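CcbJ (Streptomyces caelestis, PDB 4HGZ) probably transfers a methyl group from S-adenosyl-L-methionine to a nitrogen atom of its substrate, as expected of an N-methyltransferase. Local coordinates at residues F184-A198 with L208-G220. Residues are numbered along the deposited sequence; the frame is centred on the assembly and turned at random.
Sequences FGTVELEDTAVHLEA and LSAHHIVLSEGGG
The antiparallel hairpin of strands 193-202 and 207-216, central in a four-stranded sheet separate from the seven-stranded mixed sheet of the chain, pairs Val194 with Leu215, Leu196 with Ile213 and Ala198 with His211 through two backbone hydrogen bonds each. At the turn end, Glu217 N adds a bond to Thr192 O. One face carries a line of polar groups. His195 ND1 and His212 NE2 lie 3.1 Å apart in a hydrogen bond that either ring could donate, the imidazoles meeting rim to rim with planes at 54°. His212 reaches this partner because its CG stands anti to the backbone N (chi1 -179°). On the far side of His195, NE2 donates to Glu190 OE2 at 2.6 Å, while Val214 CG1 sits over one face of the ring, 4.3 Å from its centroid. His212 ND1 holds a water at 2.7 Å, and this water donates to Glu197 OE2, which is also hydrogen-bonded to Tyr226 OH. The other face is largely apolar: Leu196 CD1 meets Leu215 CD1 at 3.6 Å, the two side chains crossing at about a right angle, and Ile213 CD1 lies 3.6 Å from Phe184 CE1, at the ring edge. Phe184 of the second subunit packs on Leu196, and Phe184 of this chain meets Phe184 of the third edge-to-face. The polar line thus links the hairpin with strand 221-229, while the apolar face packs against other subunits.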
ATOM      1  N   PHE C 184       5.931  -2.261  13.032  1.00 36.73           N
ATOM      2  CA  PHE C 184       6.220  -1.366  14.148  1.00 38.04           C
ATOM      3  C   PHE C 184       5.365  -0.116  14.010  1.00 38.13           C
ATOM      4  O   PHE C 184       5.281   0.474  12.933  1.00 39.07           O
ATOM      5  CB  PHE C 184       7.694  -0.979  14.197  1.00 32.61           C
ATOM      6  CG  PHE C 184       8.084  -0.249  15.473  1.00 42.43           C
ATOM      7  CD1 PHE C 184       8.520  -0.951  16.590  1.00 33.57           C
ATOM      8  CD2 PHE C 184       8.009   1.137  15.550  1.00 33.69           C
ATOM      9  CE1 PHE C 184       8.881  -0.291  17.748  1.00 38.84           C
ATOM     10  CE2 PHE C 184       8.374   1.808  16.712  1.00 41.29           C
ATOM     11  CZ  PHE C 184       8.801   1.093  17.813  1.00 37.25           C
ATOM     12  N   GLY C 185       4.713   0.284  15.090  1.00 31.50           N
ATOM     13  CA  GLY C 185       3.760   1.381  14.994  1.00 34.99           C
ATOM     14  C   GLY C 185       3.685   2.221  16.243  1.00 37.42           C
ATOM     15  O   GLY C 185       4.158   1.821  17.304  1.00 40.79           O
ATOM     16  N   THR C 186       3.104   3.404  16.104  1.00 37.97           N
ATOM     17  CA  THR C 186       2.875   4.291  17.229  1.00 31.96           C
ATOM     18  C   THR C 186       1.506   3.982  17.826  1.00 35.84           C
ATOM     19  O   THR C 186       0.499   3.988  17.116  1.00 36.99           O
ATOM     20  CB  THR C 186       2.908   5.767  16.777  1.00 38.08           C
ATOM     21  OG1 THR C 186       4.262   6.144  16.471  1.00 36.24           O
ATOM     22  CG2 THR C 186       2.343   6.686  17.874  1.00 28.76           C
ATOM     23  N   VAL C 187       1.466   3.713  19.126  1.00 39.37           N
ATOM     24  CA  VAL C 187       0.197   3.475  19.812  1.00 38.14           C
ATOM     25  C   VAL C 187      -0.383   4.754  20.422  1.00 44.03           C
ATOM     26  O   VAL C 187      -1.526   5.099  20.151  1.00 49.41           O
ATOM     27  CB  VAL C 187       0.333   2.405  20.905  1.00 45.95           C
ATOM     28  CG1 VAL C 187      -0.997   2.222  21.656  1.00 26.94           C
ATOM     29  CG2 VAL C 187       0.822   1.096  20.295  1.00 38.99           C
ATOM     30  N   GLU C 188       0.397   5.463  21.234  1.00 41.01           N
ATOM     31  CA  GLU C 188      -0.089   6.707  21.825  1.00 38.19           C
ATOM     32  C   GLU C 188       1.029   7.659  22.247  1.00 39.00           C
ATOM     33  O   GLU C 188       2.141   7.229  22.515  1.00 43.64           O
ATOM     34  CB  GLU C 188      -0.969   6.399  23.031  1.00 46.31           C
ATOM     35  CG  GLU C 188      -1.541   7.645  23.692  1.00 50.74           C
ATOM     36  CD  GLU C 188      -2.580   8.321  22.826  1.00 68.77           C
ATOM     37  OE1 GLU C 188      -3.725   7.818  22.777  1.00 60.58           O
ATOM     38  OE2 GLU C 188      -2.252   9.352  22.199  1.00 55.55           O
ATOM     39  N   LEU C 189       0.733   8.951  22.318  1.00 39.64           N
ATOM     40  CA  LEU C 189       1.721   9.933  22.785  1.00 46.47           C
ATOM     41  C   LEU C 189       1.317  10.593  24.098  1.00 45.54           C
ATOM     42  O   LEU C 189       0.140  10.813  24.349  1.00 55.00           O
ATOM     43  CB  LEU C 189       1.915  11.040  21.752  1.00 43.46           C
ATOM     44  CG  LEU C 189       2.032  10.646  20.292  1.00 45.39           C
ATOM     45  CD1 LEU C 189       1.991  11.914  19.459  1.00 45.19           C
ATOM     46  CD2 LEU C 189       3.317   9.879  20.061  1.00 33.33           C
ATOM     47  N   GLU C 190       2.304  10.916  24.925  1.00 49.69           N
ATOM     48  CA  GLU C 190       2.093  11.715  26.130  1.00 50.31           C
ATOM     49  C   GLU C 190       3.161  12.787  26.136  1.00 54.06           C
ATOM     50  O   GLU C 190       4.100  12.728  25.349  1.00 54.89           O
ATOM     51  CB  GLU C 190       2.288  10.895  27.404  1.00 56.32           C
ATOM     52  CG  GLU C 190       1.483   9.626  27.545  1.00 65.20           C
ATOM     53  CD  GLU C 190       1.778   8.939  28.875  1.00 86.07           C
ATOM     54  OE1 GLU C 190       2.125   9.652  29.843  1.00 84.66           O
ATOM     55  OE2 GLU C 190       1.672   7.694  28.959  1.00 84.20           O
ATOM     56  N   ASP C 191       3.055  13.731  27.059  1.00 59.00           N
ATOM     57  CA  ASP C 191       4.021  14.823  27.132  1.00 67.91           C
ATOM     58  C   ASP C 191       5.448  14.311  27.334  1.00 61.33           C
ATOM     59  O   ASP C 191       6.396  14.858  26.771  1.00 62.29           O
ATOM     60  CB  ASP C 191       3.648  15.806  28.250  1.00 78.66           C
ATOM     61  CG  ASP C 191       2.154  16.126  28.281  1.00 97.90           C
ATOM     62  OD1 ASP C 191       1.376  15.402  27.626  1.00107.25           O
ATOM     63  OD2 ASP C 191       1.757  17.096  28.965  1.00 99.50           O
ATOM     64  N   THR C 192       5.595  13.260  28.135  1.00 59.21           N
ATOM     65  CA  THR C 192       6.923  12.788  28.536  1.00 55.46           C
ATOM     66  C   THR C 192       7.191  11.320  28.191  1.00 57.26           C
ATOM     67  O   THR C 192       8.155  10.739  28.674  1.00 54.85           O
ATOM     68  CB  THR C 192       7.154  12.962  30.062  1.00 64.98           C
ATOM     69  OG1 THR C 192       6.310  12.056  30.780  1.00 58.98           O
ATOM     70  CG2 THR C 192       6.869  14.411  30.524  1.00 54.93           C
ATOM     71  N   ALA C 193       6.340  10.712  27.373  1.00 52.72           N
ATOM     72  CA  ALA C 193       6.571   9.334  26.967  1.00 48.63           C
ATOM     73  C   ALA C 193       5.815   9.013  25.692  1.00 45.24           C
ATOM     74  O   ALA C 193       4.805   9.647  25.390  1.00 48.33           O
ATOM     75  CB  ALA C 193       6.164   8.373  28.075  1.00 45.19           C
ATOM     76  N   VAL C 194       6.313   8.034  24.945  1.00 36.61           N
ATOM     77  CA  VAL C 194       5.590   7.525  23.795  1.00 45.10           C
ATOM     78  C   VAL C 194       5.343   6.038  23.989  1.00 46.01           C
ATOM     79  O   VAL C 194       6.194   5.319  24.522  1.00 43.74           O
ATOM     80  CB  VAL C 194       6.346   7.758  22.474  1.00 36.85           C
ATOM     81  CG1 VAL C 194       6.755   9.215  22.361  1.00 47.46           C
ATOM     82  CG2 VAL C 194       7.568   6.882  22.412  1.00 44.28           C
ATOM     83  N   HIS C 195       4.162   5.599  23.571  1.00 42.12           N
ATOM     84  CA  HIS C 195       3.795   4.197  23.590  1.00 40.12           C
ATOM     85  C   HIS C 195       3.803   3.661  22.168  1.00 40.59           C
ATOM     86  O   HIS C 195       3.082   4.159  21.298  1.00 40.82           O
ATOM     87  CB  HIS C 195       2.411   4.018  24.221  1.00 39.95           C
ATOM     88  CG  HIS C 195       2.329   4.510  25.633  1.00 50.94           C
ATOM     89  ND1 HIS C 195       2.181   3.663  26.710  1.00 59.67           N
ATOM     90  CD2 HIS C 195       2.399   5.762  26.146  1.00 51.60           C
ATOM     91  CE1 HIS C 195       2.149   4.373  27.826  1.00 55.54           C
ATOM     92  NE2 HIS C 195       2.280   5.649  27.511  1.00 50.88           N
ATOM     93  N   LEU C 196       4.629   2.648  21.938  1.00 42.41           N
ATOM     94  CA  LEU C 196       4.781   2.055  20.612  1.00 42.03           C
ATOM     95  C   LEU C 196       4.513   0.556  20.679  1.00 40.76           C
ATOM     96  O   LEU C 196       4.397  -0.012  21.763  1.00 40.58           O
ATOM     97  CB  LEU C 196       6.203   2.301  20.106  1.00 31.10           C
ATOM     98  CG  LEU C 196       6.660   3.730  20.397  1.00 32.71           C
ATOM     99  CD1 LEU C 196       8.174   3.877  20.352  1.00 30.03           C
ATOM    100  CD2 LEU C 196       6.000   4.664  19.409  1.00 35.86           C
ATOM    101  N   GLU C 197       4.434  -0.085  19.518  1.00 42.86           N
ATOM    102  CA  GLU C 197       4.213  -1.526  19.463  1.00 41.39           C
ATOM    103  C   GLU C 197       5.069  -2.157  18.395  1.00 36.28           C
ATOM    104  O   GLU C 197       5.094  -1.687  17.259  1.00 42.97           O
ATOM    105  CB  GLU C 197       2.748  -1.845  19.181  1.00 39.07           C
ATOM    106  CG  GLU C 197       2.463  -3.326  19.161  1.00 57.34           C
ATOM    107  CD  GLU C 197       0.994  -3.640  19.386  1.00 81.20           C
ATOM    108  OE1 GLU C 197       0.214  -3.563  18.412  1.00 78.15           O
ATOM    109  OE2 GLU C 197       0.624  -3.970  20.538  1.00 71.14           O
ATOM    110  N   ALA C 198       5.797  -3.202  18.778  1.00 38.99           N
ATOM    111  CA  ALA C 198       6.526  -4.026  17.824  1.00 39.76           C
ATOM    112  C   ALA C 198       5.815  -5.364  17.786  1.00 43.35           C
ATOM    113  O   ALA C 198       5.455  -5.919  18.834  1.00 43.42           O
ATOM    114  CB  ALA C 198       7.973  -4.195  18.239  1.00 36.12           C
ATOM    115  N   LEU C 208      -0.340 -13.628  16.853  1.00 41.00           N
ATOM    116  CA  LEU C 208       0.340 -12.352  17.021  1.00 41.68           C
ATOM    117  C   LEU C 208       1.224 -12.437  18.253  1.00 44.87           C
ATOM    118  O   LEU C 208       0.805 -12.920  19.311  1.00 52.60           O
ATOM    119  CB  LEU C 208      -0.659 -11.223  17.217  1.00 35.15           C
ATOM    120  CG  LEU C 208      -1.450 -10.799  16.003  1.00 45.59           C
ATOM    121  CD1 LEU C 208      -2.698 -10.088  16.483  1.00 43.20           C
ATOM    122  CD2 LEU C 208      -0.582  -9.900  15.118  1.00 42.62           C
ATOM    123  N   SER C 209       2.450 -11.970  18.104  1.00 42.09           N
ATOM    124  CA  SER C 209       3.369 -11.870  19.212  1.00 43.44           C
ATOM    125  C   SER C 209       3.924 -10.445  19.190  1.00 45.98           C
ATOM    126  O   SER C 209       4.512 -10.006  18.202  1.00 46.17           O
ATOM    127  CB  SER C 209       4.480 -12.901  19.062  1.00 29.79           C
ATOM    128  OG  SER C 209       5.482 -12.703  20.041  1.00 64.93           O
ATOM    129  N   ALA C 210       3.719  -9.719  20.279  1.00 43.74           N
ATOM    130  CA  ALA C 210       4.032  -8.304  20.294  1.00 44.28           C
ATOM    131  C   ALA C 210       4.625  -7.848  21.621  1.00 42.08           C
ATOM    132  O   ALA C 210       4.465  -8.500  22.648  1.00 47.41           O
ATOM    133  CB  ALA C 210       2.786  -7.506  19.986  1.00 33.77           C
ATOM    134  N   HIS C 211       5.329  -6.729  21.568  1.00 41.03           N
ATOM    135  CA  HIS C 211       5.698  -5.977  22.751  1.00 43.39           C
ATOM    136  C   HIS C 211       5.007  -4.629  22.709  1.00 44.38           C
ATOM    137  O   HIS C 211       5.064  -3.919  21.699  1.00 44.56           O
ATOM    138  CB  HIS C 211       7.195  -5.715  22.776  1.00 42.60           C
ATOM    139  CG  HIS C 211       8.003  -6.883  23.227  1.00 47.89           C
ATOM    140  ND1 HIS C 211       8.775  -6.852  24.367  1.00 65.92           N
ATOM    141  CD2 HIS C 211       8.162  -8.114  22.695  1.00 53.94           C
ATOM    142  CE1 HIS C 211       9.378  -8.015  24.516  1.00 66.82           C
ATOM    143  NE2 HIS C 211       9.025  -8.799  23.515  1.00 63.40           N
ATOM    144  N   HIS C 212       4.354  -4.269  23.803  1.00 43.16           N
ATOM    145  CA  HIS C 212       3.977  -2.887  23.991  1.00 42.51           C
ATOM    146  C   HIS C 212       5.210  -2.218  24.581  1.00 39.85           C
ATOM    147  O   HIS C 212       5.734  -2.670  25.593  1.00 47.16           O
ATOM    148  CB  HIS C 212       2.772  -2.770  24.925  1.00 43.54           C
ATOM    149  CG  HIS C 212       2.319  -1.358  25.146  1.00 57.79           C
ATOM    150  ND1 HIS C 212       1.309  -0.774  24.411  1.00 75.35           N
ATOM    151  CD2 HIS C 212       2.747  -0.409  26.016  1.00 59.46           C
ATOM    152  CE1 HIS C 212       1.136   0.473  24.817  1.00 71.21           C
ATOM    153  NE2 HIS C 212       1.995   0.719  25.792  1.00 57.80           N
ATOM    154  N   ILE C 213       5.687  -1.161  23.930  1.00 41.19           N
ATOM    155  CA  ILE C 213       6.897  -0.446  24.349  1.00 43.11           C
ATOM    156  C   ILE C 213       6.592   0.953  24.881  1.00 40.19           C
ATOM    157  O   ILE C 213       5.827   1.701  24.273  1.00 50.57           O
ATOM    158  CB  ILE C 213       7.854  -0.280  23.162  1.00 42.01           C
ATOM    159  CG1 ILE C 213       8.087  -1.630  22.489  1.00 36.36           C
ATOM    160  CG2 ILE C 213       9.157   0.349  23.610  1.00 33.67           C
ATOM    161  CD1 ILE C 213       8.820  -1.520  21.172  1.00 37.66           C
ATOM    162  N   VAL C 214       7.199   1.308  26.002  1.00 42.56           N
ATOM    163  CA  VAL C 214       7.090   2.663  26.550  1.00 40.57           C
ATOM    164  C   VAL C 214       8.491   3.271  26.655  1.00 44.75           C
ATOM    165  O   VAL C 214       9.357   2.725  27.344  1.00 49.12           O
ATOM    166  CB  VAL C 214       6.437   2.658  27.958  1.00 42.97           C
ATOM    167  CG1 VAL C 214       6.129   4.061  28.411  1.00 37.35           C
ATOM    168  CG2 VAL C 214       5.163   1.841  27.963  1.00 41.28           C
ATOM    169  N   LEU C 215       8.724   4.373  25.945  1.00 45.32           N
ATOM    170  CA  LEU C 215       9.993   5.095  26.036  1.00 39.80           C
ATOM    171  C   LEU C 215       9.735   6.399  26.762  1.00 46.87           C
ATOM    172  O   LEU C 215       8.768   7.100  26.450  1.00 53.97           O
ATOM    173  CB  LEU C 215      10.540   5.406  24.650  1.00 33.84           C
ATOM    174  CG  LEU C 215      10.563   4.280  23.625  1.00 40.68           C
ATOM    175  CD1 LEU C 215      11.106   4.797  22.294  1.00 30.63           C
ATOM    176  CD2 LEU C 215      11.401   3.135  24.137  1.00 41.25           C
ATOM    177  N   SER C 216      10.590   6.735  27.721  1.00 46.70           N
ATOM    178  CA  SER C 216      10.342   7.911  28.554  1.00 46.54           C
ATOM    179  C   SER C 216      11.471   8.920  28.466  1.00 45.17           C
ATOM    180  O   SER C 216      12.635   8.545  28.286  1.00 49.18           O
ATOM    181  CB  SER C 216      10.115   7.502  30.018  1.00 43.52           C
ATOM    182  OG  SER C 216       9.391   6.285  30.105  1.00 60.62           O
ATOM    183  N   GLU C 217      11.118  10.196  28.609  1.00 53.20           N
ATOM    184  CA  GLU C 217      12.078  11.298  28.556  1.00 58.78           C
ATOM    185  C   GLU C 217      13.373  10.997  29.306  1.00 65.15           C
ATOM    186  O   GLU C 217      14.458  11.384  28.871  1.00 70.29           O
ATOM    187  CB  GLU C 217      11.454  12.583  29.094  1.00 58.37           C
ATOM    188  CG  GLU C 217      12.369  13.795  29.004  1.00 71.62           C
ATOM    189  CD  GLU C 217      12.669  14.212  27.573  1.00 77.60           C
ATOM    190  OE1 GLU C 217      11.732  14.239  26.746  1.00 94.04           O
ATOM    191  OE2 GLU C 217      13.842  14.528  27.278  1.00 71.54           O
ATOM    192  N   GLY C 218      13.281  10.305  30.431  1.00 56.55           N
ATOM    193  CA  GLY C 218      14.501   9.977  31.161  1.00 71.09           C
ATOM    194  C   GLY C 218      15.485   9.129  30.369  1.00 68.07           C
ATOM    195  O   GLY C 218      16.704   9.292  30.467  1.00 61.40           O
ATOM    196  N   GLY C 219      14.951   8.213  29.572  1.00 66.23           N
ATOM    197  CA  GLY C 219      15.769   7.174  28.973  1.00 54.65           C
ATOM    198  C   GLY C 219      15.294   5.811  29.436  1.00 57.06           C
ATOM    199  O   GLY C 219      15.863   4.789  29.065  1.00 57.69           O
ATOM    200  N   GLY C 220      14.246   5.795  30.257  1.00 52.11           N
ATOM    201  CA  GLY C 220      13.618   4.543  30.662  1.00 47.11           C
ATOM    202  C   GLY C 220      12.972   3.810  29.489  1.00 58.12           C
ATOM    203  O   GLY C 220      12.499   4.426  28.528  1.00 51.59           O
TER
HETATM  204  O   HOH W   1       9.381  15.699  27.040  1.00 56.76           O
HETATM  205  O   HOH W   2      -0.120  -2.515  22.966  1.00 53.94           O